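Local coordinates for Cgl0159-like domain-containing protein (Corynebacterium glutamicum, PDB 3FOK) that is of unknown function but belongs to the Cgl0159-like family and packs against further copies of itself in a five-chain assembly, at the interface of chains A and B. Residues are numbered along the deposited sequence; one frame, centred on the assembly and turned at random. Chains: chain A/B, uncharacterized protein Cgl0159.

Contact 1: the interface of chains A and B. Residues chain A 217, 219-220, 238-239, 268; chain B 15, 18-19, 22.
Water 1 is the best-held polar centre here, gripped by two carbonyl oxygens, one from each chain: A:Ser217 O at 2.7 Å and B:Arg18 O at the same separation. A second water repeats the pattern more loosely, joining the A:Ser217 hydroxyl OG (3.2 Å) to B:Pro22 O. No direct polar bond crosses the patch, so its polar link runs through water. Packing of carbons against carbons and guanidinium faces adds to this. B:Arg18 runs extended from CG to NE (chi2 179°) and crosses the selenomethionine A:Met238 obliquely, so that CG of the latter lies over one guanidinium face, offset toward the rim, while its terminal CE stands 3.8 Å from B:Arg18 CZ. Nearer the helix, the A:Pro239 ring crosses the B:Arg18 side chain at about a right angle, its CD nearest B:Arg18 CB. The methyl CB of B:Ala19 lies over one face of the A:Arg268 guanidinium, offset toward its rim, 3.5 Å from CZ. Behind, A:Pro239 CG sits over the centre of the A:Trp220 ring. The end of B helix 8-20 thus packs on the loop A 238-239 and the starts of strands 219-224 and 267-272, while B:Pro22 lies by the loop at A:Ser217.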
# COMPACT_ATOMS: atom_id res chain seq x y z
N SER A 217 1.08 20.07 18.72
CA SER A 217 1.73 21.00 19.63
C SER A 217 2.95 21.64 18.97
O SER A 217 3.60 22.50 19.55
CB SER A 217 2.15 20.29 20.91
OG SER A 217 3.15 19.32 20.67
N THR A 219 2.66 22.42 15.44
CA THR A 219 2.21 22.87 14.14
C THR A 219 1.88 24.36 14.06
O THR A 219 1.24 24.92 14.94
CB THR A 219 1.01 22.04 13.64
OG1 THR A 219 -0.21 22.74 13.89
CG2 THR A 219 0.96 20.69 14.35
N TRP A 220 2.37 24.97 12.99
CA TRP A 220 2.17 26.38 12.70
C TRP A 220 1.27 26.48 11.48
O TRP A 220 1.05 25.50 10.78
CB TRP A 220 3.50 27.06 12.37
CG TRP A 220 4.42 27.26 13.53
CD1 TRP A 220 4.83 26.31 14.42
CD2 TRP A 220 5.07 28.48 13.91
NE1 TRP A 220 5.70 26.87 15.33
CE2 TRP A 220 5.86 28.19 15.04
CE3 TRP A 220 5.06 29.78 13.40
CZ2 TRP A 220 6.64 29.17 15.68
CZ3 TRP A 220 5.83 30.76 14.03
CH2 TRP A 220 6.61 30.44 15.16
N MSE A 238 -2.87 28.78 17.15
CA MSE A 238 -1.54 28.43 16.67
C MSE A 238 -0.73 29.55 16.05
O MSE A 238 -1.27 30.46 15.42
CB MSE A 238 -1.65 27.28 15.68
CG MSE A 238 -2.30 26.06 16.29
SE MSE A 238 -2.68 24.70 15.00
CE MSE A 238 -2.61 23.17 16.20
N PRO A 239 0.60 29.50 16.22
CA PRO A 239 1.49 30.51 15.67
C PRO A 239 1.30 30.55 14.16
O PRO A 239 1.31 29.52 13.49
CB PRO A 239 2.88 30.02 16.08
CG PRO A 239 2.70 28.54 16.23
CD PRO A 239 1.36 28.44 16.91
N ARG A 268 2.95 35.67 13.91
CA ARG A 268 4.36 35.75 14.29
C ARG A 268 5.32 36.24 13.21
O ARG A 268 6.52 36.34 13.44
CB ARG A 268 4.83 34.38 14.78
CG ARG A 268 4.30 34.00 16.14
CD ARG A 268 5.15 34.63 17.23
NE ARG A 268 4.64 34.37 18.57
CZ ARG A 268 5.36 34.49 19.67
NH1 ARG A 268 6.62 34.87 19.60
NH2 ARG A 268 4.81 34.24 20.85
N ARG B 15 -1.14 31.11 23.38
CA ARG B 15 -0.53 31.44 22.08
C ARG B 15 0.98 31.49 22.18
O ARG B 15 1.68 31.06 21.26
CB ARG B 15 -1.04 32.79 21.56
CG ARG B 15 -2.48 32.81 21.08
CD ARG B 15 -2.77 34.09 20.31
NE ARG B 15 -2.80 35.27 21.16
CZ ARG B 15 -3.88 35.70 21.81
NH1 ARG B 15 -5.03 35.05 21.69
NH2 ARG B 15 -3.81 36.79 22.57
N ARG B 18 2.59 27.77 22.69
CA ARG B 18 2.65 27.09 21.40
C ARG B 18 3.79 27.62 20.54
O ARG B 18 4.42 26.88 19.79
CB ARG B 18 1.34 27.26 20.64
CG ARG B 18 0.26 26.31 21.06
CD ARG B 18 -1.01 26.55 20.27
NE ARG B 18 -1.88 25.38 20.32
CZ ARG B 18 -1.62 24.25 19.67
NH1 ARG B 18 -0.53 24.14 18.92
NH2 ARG B 18 -2.44 23.21 19.79
N ALA B 19 4.05 28.92 20.65
CA ALA B 19 5.10 29.53 19.86
C ALA B 19 6.51 29.32 20.38
O ALA B 19 7.37 28.85 19.65
CB ALA B 19 4.82 31.02 19.71
N PRO B 22 6.71 24.97 23.06
CA PRO B 22 5.89 23.84 22.63
C PRO B 22 5.98 22.59 23.51
O PRO B 22 5.01 21.84 23.64
CB PRO B 22 6.36 23.59 21.19
CG PRO B 22 7.77 24.10 21.20
CD PRO B 22 7.65 25.37 21.99
O HOH W 1 4.44 24.69 18.27
O HOH W 2 4.68 19.18 23.49

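Contact 2: the interface of chains A and B. Residues chain A 233-237, 265-266; chain B 14-15, 18, 69-70, 73, 97.
A:Thr237 gives the fullest first-shell contact, burying 117 Å² against chain B. Its hydroxyl OG1 and the carboxylate of B:Asp97 reach tip to tip, and OG1 donates to OD2 at 2.8 Å from 29° out of the carboxylate plane. The chi1 of 53° puts OG1 in the crowded position between backbone N and carbonyl carbon and leaves methyl CG2 beside the B:Tyr70 ring, 3.7 Å from CE1. A backbone bond adds to this: B:Arg69 N, at the start of helix 69-81, donates to A:Glu234 O at 2.8 Å, nearly along the C=O axis. The ring of B:Tyr70 meets A:Met233 O and A:Glu234 CA at its edge, in plane, and its phenol OH binds water 3 (2.7 Å), which is also held by the carbonyl oxygens of A:Met233, A:Thr236 and A:Pro265. Over one face of the B:Arg15 guanidinium, at its centre, lies A:Pro265 CB, 3.9 Å from CZ. Second-shell bonds within chain B set these groups: B:Arg15 NH1 donates to B:Tyr70 OH (3.1 Å, 161° at H), while B:Arg18 grips B:Asp97 OD1 side-on through NE (2.9 Å) and NH2. That salt bridge probably steadies the carboxylate and favours its charged form. A:Thr237 is thus set among B helices 8-20, 69-81 and 92-101, with A 233-235 against helix 69-81 and A 265-266 against B:Arg15, which probably helps hold neighbouring subunits together.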
# COMPACT_ATOMS: atom_id res chain seq x y z
N MSE A 233 -8.12 34.94 12.10
CA MSE A 233 -7.23 34.64 13.21
C MSE A 233 -7.96 34.12 14.44
O MSE A 233 -7.32 33.62 15.37
CB MSE A 233 -6.40 35.87 13.58
CG MSE A 233 -5.32 36.21 12.57
SE MSE A 233 -4.27 34.67 12.01
CE MSE A 233 -4.85 34.62 10.16
N GLU A 234 -9.28 34.23 14.46
CA GLU A 234 -10.05 33.72 15.58
C GLU A 234 -10.30 32.24 15.32
O GLU A 234 -11.02 31.58 16.06
CB GLU A 234 -11.38 34.48 15.71
CG GLU A 234 -11.21 35.98 15.94
CD GLU A 234 -12.54 36.72 16.07
OE1 GLU A 234 -13.43 36.52 15.22
OE2 GLU A 234 -12.68 37.51 17.03
N SER A 235 -9.68 31.73 14.25
CA SER A 235 -9.81 30.33 13.86
C SER A 235 -8.87 29.40 14.62
O SER A 235 -9.21 28.24 14.85
CB SER A 235 -9.54 30.17 12.36
OG SER A 235 -10.60 30.70 11.59
N THR A 236 -7.70 29.90 14.98
CA THR A 236 -6.74 29.10 15.73
C THR A 236 -6.00 29.86 16.80
O THR A 236 -6.04 31.09 16.88
CB THR A 236 -5.65 28.47 14.83
OG1 THR A 236 -5.20 29.43 13.87
CG2 THR A 236 -6.16 27.22 14.16
N THR A 237 -5.31 29.08 17.62
CA THR A 237 -4.51 29.59 18.72
C THR A 237 -3.06 29.33 18.34
O THR A 237 -2.14 29.63 19.10
CB THR A 237 -4.83 28.83 20.00
OG1 THR A 237 -4.70 27.42 19.76
CG2 THR A 237 -6.25 29.12 20.46
N PRO A 265 -3.68 38.84 16.73
CA PRO A 265 -3.32 37.85 17.75
C PRO A 265 -2.78 36.55 17.15
O PRO A 265 -3.43 35.94 16.30
CB PRO A 265 -4.64 37.61 18.49
CG PRO A 265 -5.41 38.88 18.26
CD PRO A 265 -5.11 39.17 16.81
N GLY A 266 -1.60 36.13 17.59
CA GLY A 266 -1.04 34.90 17.09
C GLY A 266 -0.14 35.00 15.88
O GLY A 266 0.65 34.09 15.62
N LEU B 14 -1.36 30.98 26.28
CA LEU B 14 -1.46 29.81 25.41
C LEU B 14 -0.77 30.04 24.07
O LEU B 14 0.10 29.27 23.67
CB LEU B 14 -2.94 29.46 25.19
CG LEU B 14 -3.33 28.34 24.22
CD1 LEU B 14 -2.64 27.03 24.60
CD2 LEU B 14 -4.83 28.17 24.23
N ARG B 15 -1.14 31.11 23.38
CA ARG B 15 -0.53 31.44 22.08
C ARG B 15 0.98 31.49 22.18
O ARG B 15 1.68 31.06 21.26
CB ARG B 15 -1.04 32.79 21.56
CG ARG B 15 -2.48 32.81 21.08
CD ARG B 15 -2.77 34.09 20.31
NE ARG B 15 -2.80 35.27 21.16
CZ ARG B 15 -3.88 35.70 21.81
NH1 ARG B 15 -5.03 35.05 21.69
NH2 ARG B 15 -3.81 36.79 22.57
N ARG B 18 2.59 27.77 22.69
CA ARG B 18 2.65 27.09 21.40
C ARG B 18 3.79 27.62 20.54
O ARG B 18 4.42 26.88 19.79
CB ARG B 18 1.34 27.26 20.64
CG ARG B 18 0.26 26.31 21.06
CD ARG B 18 -1.01 26.55 20.27
NE ARG B 18 -1.88 25.38 20.32
CZ ARG B 18 -1.62 24.25 19.67
NH1 ARG B 18 -0.53 24.14 18.92
NH2 ARG B 18 -2.44 23.21 19.79
N ARG B 69 -12.48 29.48 17.20
CA ARG B 69 -11.86 28.55 18.13
C ARG B 69 -11.79 29.06 19.57
O ARG B 69 -11.89 28.28 20.52
CB ARG B 69 -10.45 28.17 17.64
CG ARG B 69 -9.73 27.17 18.52
CD ARG B 69 -10.47 25.83 18.65
NE ARG B 69 -10.02 24.82 17.69
CZ ARG B 69 -10.64 24.51 16.56
NH1 ARG B 69 -11.77 25.14 16.23
NH2 ARG B 69 -10.15 23.58 15.75
N TYR B 70 -11.62 30.37 19.74
CA TYR B 70 -11.56 30.93 21.09
C TYR B 70 -12.89 30.77 21.82
O TYR B 70 -12.91 30.46 23.01
CB TYR B 70 -11.14 32.40 21.03
CG TYR B 70 -9.69 32.57 20.64
CD1 TYR B 70 -8.67 32.45 21.60
CD2 TYR B 70 -9.32 32.80 19.32
CE1 TYR B 70 -7.33 32.54 21.24
CE2 TYR B 70 -7.98 32.89 18.94
CZ TYR B 70 -6.99 32.76 19.91
OH TYR B 70 -5.67 32.85 19.53
N LEU B 73 -13.45 27.08 22.70
CA LEU B 73 -12.73 26.73 23.92
C LEU B 73 -13.44 27.26 25.17
O LEU B 73 -13.50 26.57 26.18
CB LEU B 73 -11.29 27.26 23.85
CG LEU B 73 -10.37 26.57 22.84
CD1 LEU B 73 -9.03 27.27 22.78
CD2 LEU B 73 -10.19 25.11 23.23
N ASP B 97 -5.04 22.32 23.49
CA ASP B 97 -5.32 23.64 24.03
C ASP B 97 -5.91 23.53 25.44
O ASP B 97 -5.45 24.21 26.37
CB ASP B 97 -6.28 24.42 23.12
CG ASP B 97 -5.59 24.96 21.87
OD1 ASP B 97 -4.35 24.88 21.79
OD2 ASP B 97 -6.30 25.47 20.97
O HOH W 3 -5.41 34.12 17.19

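Contact 3: the interface of chains A and B. Residues chain A 151-156, 158-159, 162; chain B 116, 118, 121-123, 126.
B:Phe123 forms the tight part of the contact, hiding 82 Å² against chain A. Its chi1 of 58° places CG in the crowded position between backbone N and carbonyl carbon, and the ring is sandwiched: A:Ala159 N lies over the centre of one face, and CB of B:Ala121, two residues back in its own chain, over the other, 3.5 Å above the plane. A:Asn152 O meets the ring edge in plane, while A:Thr158 crosses it at about a right angle, with CB 3.6 Å from CE2. A second apolar cluster gathers on B:Leu118, whose CD1 touches A:Ile151 CG2 at 3.5 Å across a near right angle and meets A:Leu162 CD1 tip to tip at 3.6 Å. A straight backbone bond fastens the loops: B:Ser122 N donates to A:Leu153 O at 2.7 Å (164° at H), almost along the C=O axis. The bond from B:Ser122 OG to the same oxygen is weak, although the residue is well packed (40 Å²). By contrast, B:Asp126 marks the loose edge, hiding 4 Å² with OD2 beside the A:Ala159 methyl. The accepting loop is braced from within chain A, where A:Thr158 OG1 receives A:Asn152 N (2.9 Å) and donates to A:Asn152 O from above the carbonyl plane. Ring and leucine thus plug the B 116-126 loop against the loop A 152-156, the end of strand 144-151 and the start of helix 158-174, probably supporting subunit association.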
# COMPACT_ATOMS: atom_id res chain seq x y z
N ILE A 151 -7.13 21.60 -0.02
CA ILE A 151 -8.29 20.75 0.18
C ILE A 151 -9.37 20.98 -0.87
O ILE A 151 -10.09 21.98 -0.83
CB ILE A 151 -8.87 20.99 1.59
CG1 ILE A 151 -7.77 20.76 2.64
CG2 ILE A 151 -10.07 20.10 1.83
CD1 ILE A 151 -8.14 21.17 4.04
N ASN A 152 -9.47 20.04 -1.81
CA ASN A 152 -10.47 20.14 -2.87
C ASN A 152 -11.55 19.09 -2.63
O ASN A 152 -11.36 17.90 -2.89
CB ASN A 152 -9.80 19.92 -4.23
CG ASN A 152 -10.70 20.24 -5.39
OD1 ASN A 152 -10.24 20.73 -6.43
ND2 ASN A 152 -11.99 19.96 -5.24
N LEU A 153 -12.70 19.55 -2.14
CA LEU A 153 -13.82 18.68 -1.82
C LEU A 153 -14.35 17.79 -2.94
O LEU A 153 -14.95 16.75 -2.67
CB LEU A 153 -14.97 19.51 -1.25
CG LEU A 153 -14.67 20.22 0.07
CD1 LEU A 153 -15.90 20.98 0.53
CD2 LEU A 153 -14.25 19.20 1.12
N SER A 154 -14.14 18.17 -4.19
CA SER A 154 -14.64 17.35 -5.29
C SER A 154 -13.57 16.49 -5.94
O SER A 154 -13.83 15.81 -6.93
CB SER A 154 -15.28 18.24 -6.36
OG SER A 154 -14.29 18.94 -7.09
N ASP A 155 -12.36 16.50 -5.38
CA ASP A 155 -11.26 15.73 -5.94
C ASP A 155 -10.72 14.68 -4.96
O ASP A 155 -10.15 15.01 -3.93
CB ASP A 155 -10.13 16.68 -6.35
CG ASP A 155 -9.12 16.02 -7.26
OD1 ASP A 155 -8.66 14.91 -6.92
OD2 ASP A 155 -8.78 16.62 -8.30
N ALA A 156 -10.91 13.41 -5.30
CA ALA A 156 -10.47 12.29 -4.46
C ALA A 156 -8.99 12.36 -4.07
O ALA A 156 -8.59 11.76 -3.07
CB ALA A 156 -10.76 10.97 -5.16
N THR A 158 -7.49 14.64 -2.75
CA THR A 158 -7.34 15.33 -1.48
C THR A 158 -7.22 14.32 -0.34
O THR A 158 -6.47 14.53 0.61
CB THR A 158 -8.55 16.24 -1.19
OG1 THR A 158 -8.63 17.26 -2.19
CG2 THR A 158 -8.41 16.90 0.18
N ALA A 159 -7.97 13.23 -0.44
CA ALA A 159 -7.96 12.19 0.59
C ALA A 159 -6.56 11.71 0.95
O ALA A 159 -6.13 11.85 2.09
CB ALA A 159 -8.83 11.01 0.15
N LEU A 162 -4.53 14.42 2.74
CA LEU A 162 -4.87 14.71 4.12
C LEU A 162 -4.18 13.69 5.02
O LEU A 162 -3.58 14.05 6.04
CB LEU A 162 -6.39 14.64 4.33
CG LEU A 162 -7.24 15.71 3.65
CD1 LEU A 162 -8.71 15.39 3.82
CD2 LEU A 162 -6.91 17.08 4.23
N GLY B 116 -10.90 12.18 8.05
CA GLY B 116 -10.70 12.25 6.61
C GLY B 116 -11.93 12.49 5.76
O GLY B 116 -11.86 13.23 4.77
N LEU B 118 -14.26 14.44 5.05
CA LEU B 118 -14.71 15.82 5.20
C LEU B 118 -16.15 16.05 4.75
O LEU B 118 -16.61 15.48 3.78
CB LEU B 118 -13.79 16.76 4.43
CG LEU B 118 -12.32 16.75 4.86
CD1 LEU B 118 -11.53 17.70 3.98
CD2 LEU B 118 -12.19 17.15 6.32
N ALA B 121 -17.47 16.46 0.94
CA ALA B 121 -16.47 15.93 0.01
C ALA B 121 -17.03 14.79 -0.82
O ALA B 121 -17.87 14.02 -0.35
CB ALA B 121 -15.24 15.47 0.78
N SER B 122 -16.56 14.67 -2.05
CA SER B 122 -17.02 13.59 -2.91
C SER B 122 -16.48 12.29 -2.32
O SER B 122 -16.98 11.20 -2.59
CB SER B 122 -16.48 13.77 -4.34
OG SER B 122 -15.07 13.71 -4.36
N PHE B 123 -15.45 12.44 -1.49
CA PHE B 123 -14.80 11.31 -0.86
C PHE B 123 -15.08 11.19 0.64
O PHE B 123 -14.30 10.55 1.35
CB PHE B 123 -13.28 11.43 -1.06
CG PHE B 123 -12.69 12.71 -0.52
CD1 PHE B 123 -12.41 12.86 0.83
CD2 PHE B 123 -12.43 13.78 -1.38
CE1 PHE B 123 -11.89 14.05 1.33
CE2 PHE B 123 -11.91 14.98 -0.89
CZ PHE B 123 -11.64 15.11 0.48
N ASP B 126 -14.85 7.84 2.46
CA ASP B 126 -13.49 7.34 2.61
C ASP B 126 -12.88 8.12 3.78
O ASP B 126 -11.94 8.90 3.62
CB ASP B 126 -12.72 7.58 1.31
CG ASP B 126 -11.26 7.18 1.40
OD1 ASP B 126 -10.93 6.25 2.16
OD2 ASP B 126 -10.44 7.80 0.68

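Contacts 1 and 2 are neighbours, their C-alpha centres about 9 Å apart, and they share B:Arg15 and B:Arg18 of helix 8-20, which therefore serves both a water-mediated patch and a directly bonded one. The A segment 237-239 runs unbroken from contact 2 into contact 1. Contact 3 stands about 26 Å from each and draws on different segments of both chains. Two separated footholds may limit rocking of one subunit on the other. Different surfaces of the two copies meet without an exact two-fold, which would be compatible with, but does not prove, repetition among the five chains; the structure alone does not show that this is the working form.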